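Local coordinates for protein nicotinate phosphoribosyltransferase (Vibrio cholerae, PDB 4HL7) that probably catalyses the ATP-driven formation of nicotinate ribonucleotide from nicotinate and phosphoribosyl pyrophosphate, a step in NAD(+) biosynthesis, at residues Pro267-Thr272 against Val385-Asp390; Val291-Gly296 against Phe323-Asp328; Pro83-Thr88 against Thr257-Met262. All blocks are in the same frame, centred on the assembly; numbering follows the deposited sequence.

Overall arrangement
Following the chain from the N terminus, contact 3 closes first: Pro83-Thr88, the loop leading into helix 87-93 of the N-terminal domain, meets Thr257-Met262 at the end of helix 247-258. Contact 1 opens only afterwards, at Pro267-Thr272, just beyond strand 265-267 of the parallel sheet, and closes at Val385-Asp390, beyond strand 383-384 of the antiparallel sheet. Within that long loop contact 2 is nested, joining the ends of the neighbouring parallel strands 290-293 and 320-323. Contacts 1 and 2 touch through Ser295, which meets both Asp269 and Asp390, and their centres lie about 13 Å apart. Contact 3 stands apart, its nearest atoms about 12 Å from contact 1 and about 11 Å from contact 2.

Contact 1. Residues Pro267-Thr272 against Val385-Asp390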
loop_
_atom_site.group_PDB
_atom_site.type_symbol
_atom_site.label_atom_id
_atom_site.label_comp_id
_atom_site.label_asym_id
_atom_site.label_seq_id
_atom_site.Cartn_x
_atom_site.Cartn_y
_atom_site.Cartn_z
ATOM N N PRO A 267 -3.513 -8.596 5.709
ATOM C CA PRO A 267 -2.166 -9.089 5.448
ATOM C C PRO A 267 -1.705 -10.074 6.524
ATOM O O PRO A 267 -2.133 -9.994 7.666
ATOM C CB PRO A 267 -1.317 -7.805 5.508
ATOM C CG PRO A 267 -2.019 -7.047 6.606
ATOM C CD PRO A 267 -3.500 -7.295 6.420
ATOM N N THR A 268 -0.814 -10.984 6.168
ATOM C CA THR A 268 -0.473 -12.063 7.094
ATOM C C THR A 268 0.917 -11.955 7.643
ATOM O O THR A 268 1.334 -12.785 8.542
ATOM C CB THR A 268 -0.621 -13.453 6.371
ATOM O OG1 THR A 268 0.373 -13.510 5.342
ATOM C CG2 THR A 268 -1.968 -13.593 5.760
ATOM N N ASP A 269 1.678 -10.951 7.186
ATOM C CA ASP A 269 3.084 -10.913 7.479
ATOM C C ASP A 269 3.536 -9.670 8.270
ATOM O O ASP A 269 4.694 -9.280 8.196
ATOM C CB ASP A 269 3.929 -10.988 6.151
ATOM C CG ASP A 269 3.710 -9.771 5.230
ATOM O OD1 ASP A 269 2.627 -9.136 5.273
ATOM O OD2 ASP A 269 4.645 -9.462 4.433
ATOM N N THR A 270 2.666 -9.098 9.073
ATOM C CA THR A 270 3.149 -8.059 9.974
ATOM C C THR A 270 4.175 -8.671 10.920
ATOM O O THR A 270 5.214 -8.083 11.247
ATOM C CB THR A 270 2.009 -7.504 10.818
ATOM O OG1 THR A 270 0.976 -6.965 9.972
ATOM C CG2 THR A 270 2.562 -6.401 11.793
ATOM N N LEU A 271 3.893 -9.907 11.333
ATOM C CA LEU A 271 4.777 -10.658 12.204
ATOM C C LEU A 271 5.318 -11.830 11.378
ATOM O O LEU A 271 6.259 -11.613 10.596
ATOM C CB LEU A 271 4.013 -11.151 13.457
ATOM C CG LEU A 271 3.440 -9.940 14.228
ATOM C CD1 LEU A 271 2.512 -10.396 15.323
ATOM C CD2 LEU A 271 4.582 -9.134 14.883
ATOM N N THR A 272 4.751 -13.040 11.525
ATOM C CA THR A 272 5.136 -14.150 10.601
ATOM C C THR A 272 3.862 -14.933 10.246
ATOM O O THR A 272 2.861 -14.852 10.949
ATOM C CB THR A 272 6.099 -15.118 11.195
ATOM O OG1 THR A 272 5.506 -15.720 12.360
ATOM C CG2 THR A 272 7.492 -14.417 11.540
ATOM N N VAL A 385 6.966 0.607 17.269
ATOM C CA VAL A 385 6.170 -0.504 16.706
ATOM C C VAL A 385 7.031 -1.109 15.586
ATOM O O VAL A 385 8.007 -0.494 15.152
ATOM C CB VAL A 385 4.800 -0.036 16.148
ATOM C CG1 VAL A 385 3.942 0.593 17.262
ATOM C CG2 VAL A 385 5.008 0.929 14.953
ATOM N N ALA A 386 6.733 -2.326 15.183
ATOM C CA ALA A 386 7.647 -3.013 14.228
ATOM C C ALA A 386 6.924 -3.908 13.262
ATOM O O ALA A 386 5.851 -4.390 13.544
ATOM C CB ALA A 386 8.681 -3.826 14.954
ATOM N N LYS A 387 7.537 -4.096 12.094
ATOM C CA LYS A 387 7.077 -5.110 11.176
ATOM C C LYS A 387 8.203 -6.102 11.005
ATOM O O LYS A 387 9.365 -5.726 10.849
ATOM C CB LYS A 387 6.745 -4.526 9.806
ATOM C CG LYS A 387 6.246 -5.562 8.826
ATOM C CD LYS A 387 5.845 -4.876 7.549
ATOM C CE LYS A 387 5.957 -5.827 6.401
ATOM N NZ LYS A 387 6.045 -5.004 5.168
ATOM N N ILE A 388 7.870 -7.389 11.007
ATOM C CA ILE A 388 8.928 -8.386 10.909
ATOM C C ILE A 388 8.940 -8.920 9.447
ATOM O O ILE A 388 9.900 -8.747 8.706
ATOM C CB ILE A 388 8.720 -9.529 11.941
ATOM C CG1 ILE A 388 8.941 -8.985 13.342
ATOM C CG2 ILE A 388 9.805 -10.611 11.763
ATOM C CD1 ILE A 388 8.347 -9.799 14.455
ATOM N N SER A 389 7.825 -9.543 9.107
ATOM C CA SER A 389 7.433 -10.168 7.812
ATOM C C SER A 389 7.975 -11.596 7.622
ATOM O O SER A 389 8.700 -12.146 8.476
ATOM C CB SER A 389 7.711 -9.290 6.570
ATOM O OG SER A 389 9.030 -9.622 6.069
ATOM N N ASP A 390 7.645 -12.189 6.478
ATOM C CA ASP A 390 8.142 -13.547 6.200
ATOM C C ASP A 390 9.481 -13.552 5.479
ATOM O O ASP A 390 10.042 -14.640 5.168
ATOM C CB ASP A 390 7.105 -14.347 5.460
ATOM C CG ASP A 390 5.978 -14.817 6.390
ATOM O OD1 ASP A 390 6.265 -15.330 7.541
ATOM O OD2 ASP A 390 4.814 -14.727 5.921
HETATM O O HOH W 1 2.513 -14.339 6.652
HETATM O O HOH W 2 5.441 -7.120 3.582
#
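Asp269 and Lys387 are joined through a water rather than directly. The water donates to Asp269 OD2 at 2.6 Å and accepts from Lys387 NZ at 2.7 Å. Lys387 CG lies anti to its backbone N (chi1 -179°), and the chain stays extended beyond it, its CG resting 3.6 Å from Thr270 O. Asp269 OD1 bonds His232 NE2, and OD2 also bonds Ser295 OG. His232 is the predicted site of autophosphorylation, though it carries no phosphate here, which makes Asp269 a direct hydrogen-bond partner of that predicted phosphohistidine. The loop 267-272 leaves the C-terminal end of strand 265-267, a strand of the parallel sheet in the TIM-barrel-like domain, and runs to the N-cap residue Thr272 of helix 273-279. Segment 385-390, which follows the antiparallel sheet, is pinned to it by an almost straight bond from Ile388 N to Thr270 O (2.8 Å). Alongside, Ser389 CA approaches Asp269 O to 2.9 Å in a CA-H...O contact, while Ser389 OG turns back onto a lone pair of Ile388 O, in the carbonyl plane, and also bonds Gln391 N. On the apolar side the Leu271 and Ile388 side chains cross at a slant, CD2 of the former 3.8 Å from CD1 of the latter; Leu406 and Leu403 of helix 400-409 pack against them. Asp390 OD1 approaches Thr272 CA to 3.5 Å and accepts from Ile273 N, at the start of helix 273-279.

Contact 2. Residues Val291-Gly296 against Phe323-Asp328; sequences VRHDSG and FSDGLD
The rings of His293 and Phe323 meet obliquely, their centroids 5.9 Å apart and their planes at 55°, with Phe323 CD1 lying against His293 CB. They sit at the C-terminal ends of strands 290-293 and 320-323, parallel neighbours joined through helix 298-311 as a beta-alpha-beta unit of the TIM-barrel-like domain, with His293 bridged to Phe323. One face of the imidazole carries Ser295 N, 3.8 Å above the plane and displaced toward the rim. At the imidazole edge, in plane, sit Gly296 C and two waters, one of which also lies at the edge of the Phe323 ring. Trp301 meets both rings from helix 298-311. The Arg292 guanidinium has Asp294 CG at its edge, in plane, and Ser324 OG near its plane. Just past strand 320-323, Ser324 N donates to His293 O at 3.0 Å. With OG between its own backbone N and carbonyl carbon (chi1 67°), the Ser324 hydroxyl faces segment 291-296, 3.0 Å from Asp294 OD2 and equally close to His293 O, two acceptors for its one proton. Arg292 NE adds only a weak bond to the same hydroxyl, at 3.4 Å; the other end of the guanidinium is held by Thr229, bonded to NH2. A sulfate, probably from the crystallisation liquor, lies about 5 Å from the Ser324 side chain, consistent with a pocket for anions at these strand ends. Asp325, centre of an inverse gamma turn, sets its CB beside the imidazole and its carboxylate against the backbone of Asp294 and Ser295. A water donates to both Asp325 OD2 (2.7 Å) and Gly296 O (2.8 Å).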
loop_
_atom_site.group_PDB
_atom_site.type_symbol
_atom_site.label_atom_id
_atom_site.label_comp_id
_atom_site.label_asym_id
_atom_site.label_seq_id
_atom_site.Cartn_x
_atom_site.Cartn_y
_atom_site.Cartn_z
ATOM N N VAL A 291 -7.228 -12.977 2.543
ATOM C CA VAL A 291 -5.929 -12.549 3.061
ATOM C C VAL A 291 -5.053 -12.050 1.894
ATOM O O VAL A 291 -5.277 -12.425 0.715
ATOM C CB VAL A 291 -5.186 -13.708 3.789
ATOM C CG1 VAL A 291 -5.843 -13.973 5.144
ATOM C CG2 VAL A 291 -5.174 -15.021 2.927
ATOM N N ARG A 292 -4.011 -11.306 2.238
ATOM C CA ARG A 292 -3.115 -10.720 1.218
ATOM C C ARG A 292 -1.706 -11.264 1.410
ATOM O O ARG A 292 -1.199 -11.303 2.546
ATOM C CB ARG A 292 -3.114 -9.179 1.346
ATOM C CG ARG A 292 -2.218 -8.476 0.296
ATOM C CD ARG A 292 -2.326 -6.930 0.405
ATOM N NE ARG A 292 -1.111 -6.486 1.070
ATOM C CZ ARG A 292 -1.024 -5.704 2.148
ATOM N NH1 ARG A 292 0.179 -5.489 2.686
ATOM N NH2 ARG A 292 -2.086 -5.081 2.654
ATOM N N HIS A 293 -1.057 -11.606 0.298
ATOM C CA HIS A 293 0.338 -12.071 0.329
ATOM C C HIS A 293 1.247 -10.930 -0.022
ATOM O O HIS A 293 1.056 -10.296 -1.061
ATOM C CB HIS A 293 0.537 -13.154 -0.724
ATOM C CG HIS A 293 1.958 -13.583 -0.867
ATOM N ND1 HIS A 293 2.732 -13.159 -1.880
ATOM C CD2 HIS A 293 2.781 -14.300 -0.013
ATOM C CE1 HIS A 293 3.972 -13.614 -1.719
ATOM N NE2 HIS A 293 4.012 -14.306 -0.568
ATOM N N ASP A 294 2.267 -10.679 0.804
ATOM C CA ASP A 294 3.186 -9.562 0.512
ATOM C C ASP A 294 4.671 -9.855 0.711
ATOM O O ASP A 294 5.485 -8.986 0.497
ATOM C CB ASP A 294 2.825 -8.359 1.381
ATOM C CG ASP A 294 3.357 -7.003 0.791
ATOM O OD1 ASP A 294 3.949 -6.199 1.577
ATOM O OD2 ASP A 294 3.214 -6.741 -0.442
ATOM N N SER A 295 5.041 -11.044 1.170
ATOM C CA SER A 295 6.478 -11.354 1.293
ATOM C C SER A 295 6.681 -12.858 1.277
ATOM O O SER A 295 5.767 -13.621 1.638
ATOM C CB SER A 295 7.049 -10.788 2.587
ATOM O OG SER A 295 6.407 -11.368 3.688
ATOM N N GLY A 296 7.858 -13.293 0.865
ATOM C CA GLY A 296 8.158 -14.750 0.906
ATOM C C GLY A 296 7.453 -15.447 -0.239
ATOM O O GLY A 296 6.938 -14.792 -1.171
ATOM N N PHE A 323 -2.551 -11.364 -4.117
ATOM C CA PHE A 323 -1.078 -11.422 -4.202
ATOM C C PHE A 323 -0.586 -10.012 -4.585
ATOM O O PHE A 323 -1.116 -9.427 -5.511
ATOM C CB PHE A 323 -0.692 -12.425 -5.298
ATOM C CG PHE A 323 -1.039 -13.815 -4.950
ATOM C CD1 PHE A 323 -0.211 -14.554 -4.113
ATOM C CD2 PHE A 323 -2.225 -14.384 -5.428
ATOM C CE1 PHE A 323 -0.544 -15.884 -3.768
ATOM C CE2 PHE A 323 -2.556 -15.727 -5.081
ATOM C CZ PHE A 323 -1.712 -16.438 -4.240
ATOM N N SER A 324 0.371 -9.471 -3.849
ATOM C CA SER A 324 0.812 -8.076 -4.069
ATOM C C SER A 324 2.333 -7.867 -3.991
ATOM O O SER A 324 2.780 -6.707 -3.941
ATOM C CB SER A 324 0.132 -7.148 -3.051
ATOM O OG SER A 324 0.596 -7.413 -1.704
ATOM N N ASP A 325 3.111 -8.949 -4.036
ATOM C CA ASP A 325 4.566 -8.831 -3.820
ATOM C C ASP A 325 5.358 -8.604 -5.099
ATOM O O ASP A 325 5.988 -9.530 -5.633
ATOM C CB ASP A 325 5.149 -10.047 -3.069
ATOM C CG ASP A 325 6.591 -9.813 -2.615
ATOM O OD1 ASP A 325 7.046 -8.658 -2.597
ATOM O OD2 ASP A 325 7.276 -10.789 -2.316
ATOM N N GLY A 326 5.366 -7.363 -5.580
ATOM C CA GLY A 326 6.183 -6.961 -6.708
ATOM C C GLY A 326 5.920 -7.783 -7.965
ATOM O O GLY A 326 6.845 -8.222 -8.634
ATOM N N LEU A 327 4.644 -7.945 -8.313
ATOM C CA LEU A 327 4.262 -8.833 -9.446
ATOM C C LEU A 327 4.486 -8.233 -10.805
ATOM O O LEU A 327 4.451 -7.028 -10.965
ATOM C CB LEU A 327 2.769 -9.172 -9.327
ATOM C CG LEU A 327 2.607 -10.078 -8.088
ATOM C CD1 LEU A 327 1.148 -10.085 -7.675
ATOM C CD2 LEU A 327 3.093 -11.527 -8.309
ATOM N N ASP A 328 4.581 -9.109 -11.792
ATOM C CA ASP A 328 4.412 -8.771 -13.195
ATOM C C ASP A 328 3.451 -9.836 -13.757
ATOM O O ASP A 328 3.014 -10.757 -13.012
ATOM C CB ASP A 328 5.767 -8.831 -13.949
ATOM C CG ASP A 328 6.536 -10.125 -13.677
ATOM O OD1 ASP A 328 7.745 -9.992 -13.300
ATOM O OD2 ASP A 328 5.961 -11.277 -13.862
HETATM O O HOH W 3 2.467 -11.810 -4.387
HETATM O O HOH W 4 6.066 -6.623 -1.287
HETATM O O HOH W 5 6.934 -13.201 -3.519
#

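Contact 3. Residues Pro83-Thr88 against Thr257-Met262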
loop_
_atom_site.group_PDB
_atom_site.type_symbol
_atom_site.label_atom_id
_atom_site.label_comp_id
_atom_site.label_asym_id
_atom_site.label_seq_id
_atom_site.Cartn_x
_atom_site.Cartn_y
_atom_site.Cartn_z
ATOM N N PRO A 83 -20.369 2.516 1.089
ATOM C CA PRO A 83 -21.504 2.473 2.014
ATOM C C PRO A 83 -21.168 2.011 3.441
ATOM O O PRO A 83 -21.948 2.255 4.361
ATOM C CB PRO A 83 -22.480 1.474 1.332
ATOM C CG PRO A 83 -21.615 0.621 0.506
ATOM C CD PRO A 83 -20.466 1.489 0.014
ATOM N N HIS A 84 -20.014 1.383 3.622
ATOM C CA HIS A 84 -19.574 1.000 4.971
ATOM C C HIS A 84 -18.897 2.089 5.771
ATOM O O HIS A 84 -18.631 1.903 6.944
ATOM C CB HIS A 84 -18.798 -0.336 4.955
ATOM C CG HIS A 84 -19.690 -1.476 4.544
ATOM N ND1 HIS A 84 -20.734 -1.868 5.303
ATOM C CD2 HIS A 84 -19.786 -2.170 3.346
ATOM C CE1 HIS A 84 -21.437 -2.814 4.629
ATOM N NE2 HIS A 84 -20.854 -2.997 3.439
ATOM N N LEU A 85 -18.640 3.243 5.127
ATOM C CA LEU A 85 -18.264 4.461 5.847
ATOM C C LEU A 85 -19.476 5.092 6.594
ATOM O O LEU A 85 -20.541 5.215 6.037
ATOM C CB LEU A 85 -17.615 5.473 4.879
ATOM C CG LEU A 85 -16.281 4.900 4.271
ATOM C CD1 LEU A 85 -15.670 5.970 3.368
ATOM C CD2 LEU A 85 -15.301 4.467 5.324
ATOM N N LYS A 86 -19.285 5.438 7.855
ATOM C CA LYS A 86 -20.400 5.904 8.686
ATOM C C LYS A 86 -20.727 7.358 8.277
ATOM O O LYS A 86 -19.814 8.144 7.984
ATOM C CB LYS A 86 -20.047 5.819 10.156
ATOM C CG LYS A 86 -19.897 4.400 10.723
ATOM C CD LYS A 86 -19.283 4.498 12.103
ATOM C CE LYS A 86 -19.515 3.245 12.968
ATOM N NZ LYS A 86 -18.990 2.032 12.312
ATOM N N ALA A 87 -22.021 7.690 8.180
ATOM C CA ALA A 87 -22.444 9.083 7.910
ATOM C C ALA A 87 -21.767 10.129 8.852
ATOM O O ALA A 87 -21.443 11.256 8.407
ATOM C CB ALA A 87 -23.960 9.184 8.013
ATOM N N THR A 88 -21.639 9.811 10.139
ATOM C CA THR A 88 -20.987 10.708 11.102
ATOM C C THR A 88 -19.532 10.951 10.730
ATOM O O THR A 88 -19.042 12.098 10.808
ATOM C CB THR A 88 -21.045 10.233 12.575
ATOM O OG1 THR A 88 -20.585 8.876 12.681
ATOM C CG2 THR A 88 -22.512 10.359 13.120
ATOM N N THR A 257 -15.322 -4.655 13.972
ATOM C CA THR A 257 -16.279 -3.856 14.798
ATOM C C THR A 257 -16.273 -2.373 14.424
ATOM O O THR A 257 -17.079 -1.600 14.952
ATOM C CB THR A 257 -16.047 -4.052 16.284
ATOM O OG1 THR A 257 -14.699 -3.825 16.590
ATOM C CG2 THR A 257 -16.384 -5.514 16.677
ATOM N N ALA A 258 -15.351 -2.001 13.532
ATOM C CA ALA A 258 -15.268 -0.620 12.991
ATOM C C ALA A 258 -16.301 -0.353 11.902
ATOM O O ALA A 258 -16.620 0.788 11.645
ATOM C CB ALA A 258 -13.869 -0.382 12.458
ATOM N N PHE A 259 -16.808 -1.410 11.255
ATOM C CA PHE A 259 -17.688 -1.273 10.051
ATOM C C PHE A 259 -18.759 -2.355 10.088
ATOM O O PHE A 259 -18.470 -3.468 10.569
ATOM C CB PHE A 259 -16.904 -1.500 8.750
ATOM C CG PHE A 259 -15.595 -0.698 8.623
ATOM C CD1 PHE A 259 -15.591 0.576 8.035
ATOM C CD2 PHE A 259 -14.359 -1.264 8.978
ATOM C CE1 PHE A 259 -14.364 1.280 7.885
ATOM C CE2 PHE A 259 -13.137 -0.592 8.808
ATOM C CZ PHE A 259 -13.145 0.714 8.282
ATOM N N ASP A 260 -19.948 -2.099 9.512
ATOM C CA ASP A 260 -20.940 -3.222 9.366
ATOM C C ASP A 260 -20.445 -4.372 8.475
ATOM O O ASP A 260 -20.611 -5.545 8.806
ATOM C CB ASP A 260 -22.256 -2.724 8.760
ATOM C CG ASP A 260 -23.015 -1.822 9.688
ATOM O OD1 ASP A 260 -22.696 -1.861 10.866
ATOM O OD2 ASP A 260 -23.955 -1.096 9.231
ATOM N N GLY A 261 -19.879 -4.019 7.312
ATOM C CA GLY A 261 -19.609 -4.999 6.273
ATOM C C GLY A 261 -18.482 -4.621 5.328
ATOM O O GLY A 261 -18.446 -5.137 4.222
HETATM N N MSE A 262 -17.574 -3.719 5.765
HETATM C CA MSE A 262 -16.404 -3.329 4.939
HETATM C C MSE A 262 -15.653 -4.570 4.487
HETATM O O MSE A 262 -15.416 -5.493 5.283
HETATM C CB MSE A 262 -15.494 -2.380 5.740
HETATM C CG MSE A 262 -14.114 -1.974 5.152
HETATM SE SE MSE A 262 -14.564 -0.888 3.562
HETATM C CE MSE A 262 -15.258 0.844 4.362
HETATM O O HOH W 6 -23.096 0.005 6.556
HETATM O O HOH W 7 -20.217 0.574 8.618
#
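The His84 ring lies flat over the Gly261-Met262 peptide. Gly261 C stands 3.3 Å above the ring plane over its centre, Met262 N sits nearer the rim, and Gly261 CA makes a CH-pi contact with the ring, 3.5 Å from its centroid and 22° off the normal. This loop of the N-terminal domain, ahead of helix 87-93, thereby packs against the turn that follows helix 247-258 of the phosphoribosyltransferase core. Selenomethionine Met262 is bent at chi2 and chi3, which brings its CE to 3.7 Å from Leu85 CD2 and close to His84 CB, and its CG lies over the centre of one face of the Phe259 ring. His84 O meets that ring at its edge, in plane. Lys86, the N-cap residue of helix 87-93, extends to chi3 and then bends (chi4 57°), and NZ donates to Ala258 O at 2.8 Å from above the carbonyl plane. Further out, Gln28 of helix 21-33 positions the loop: its NE2 donates to His84 O, and its OE1 accepts from Lys86 N. A water joins the two segments, donating to His84 O at 2.7 Å and accepting from Asp260 N at 2.8 Å.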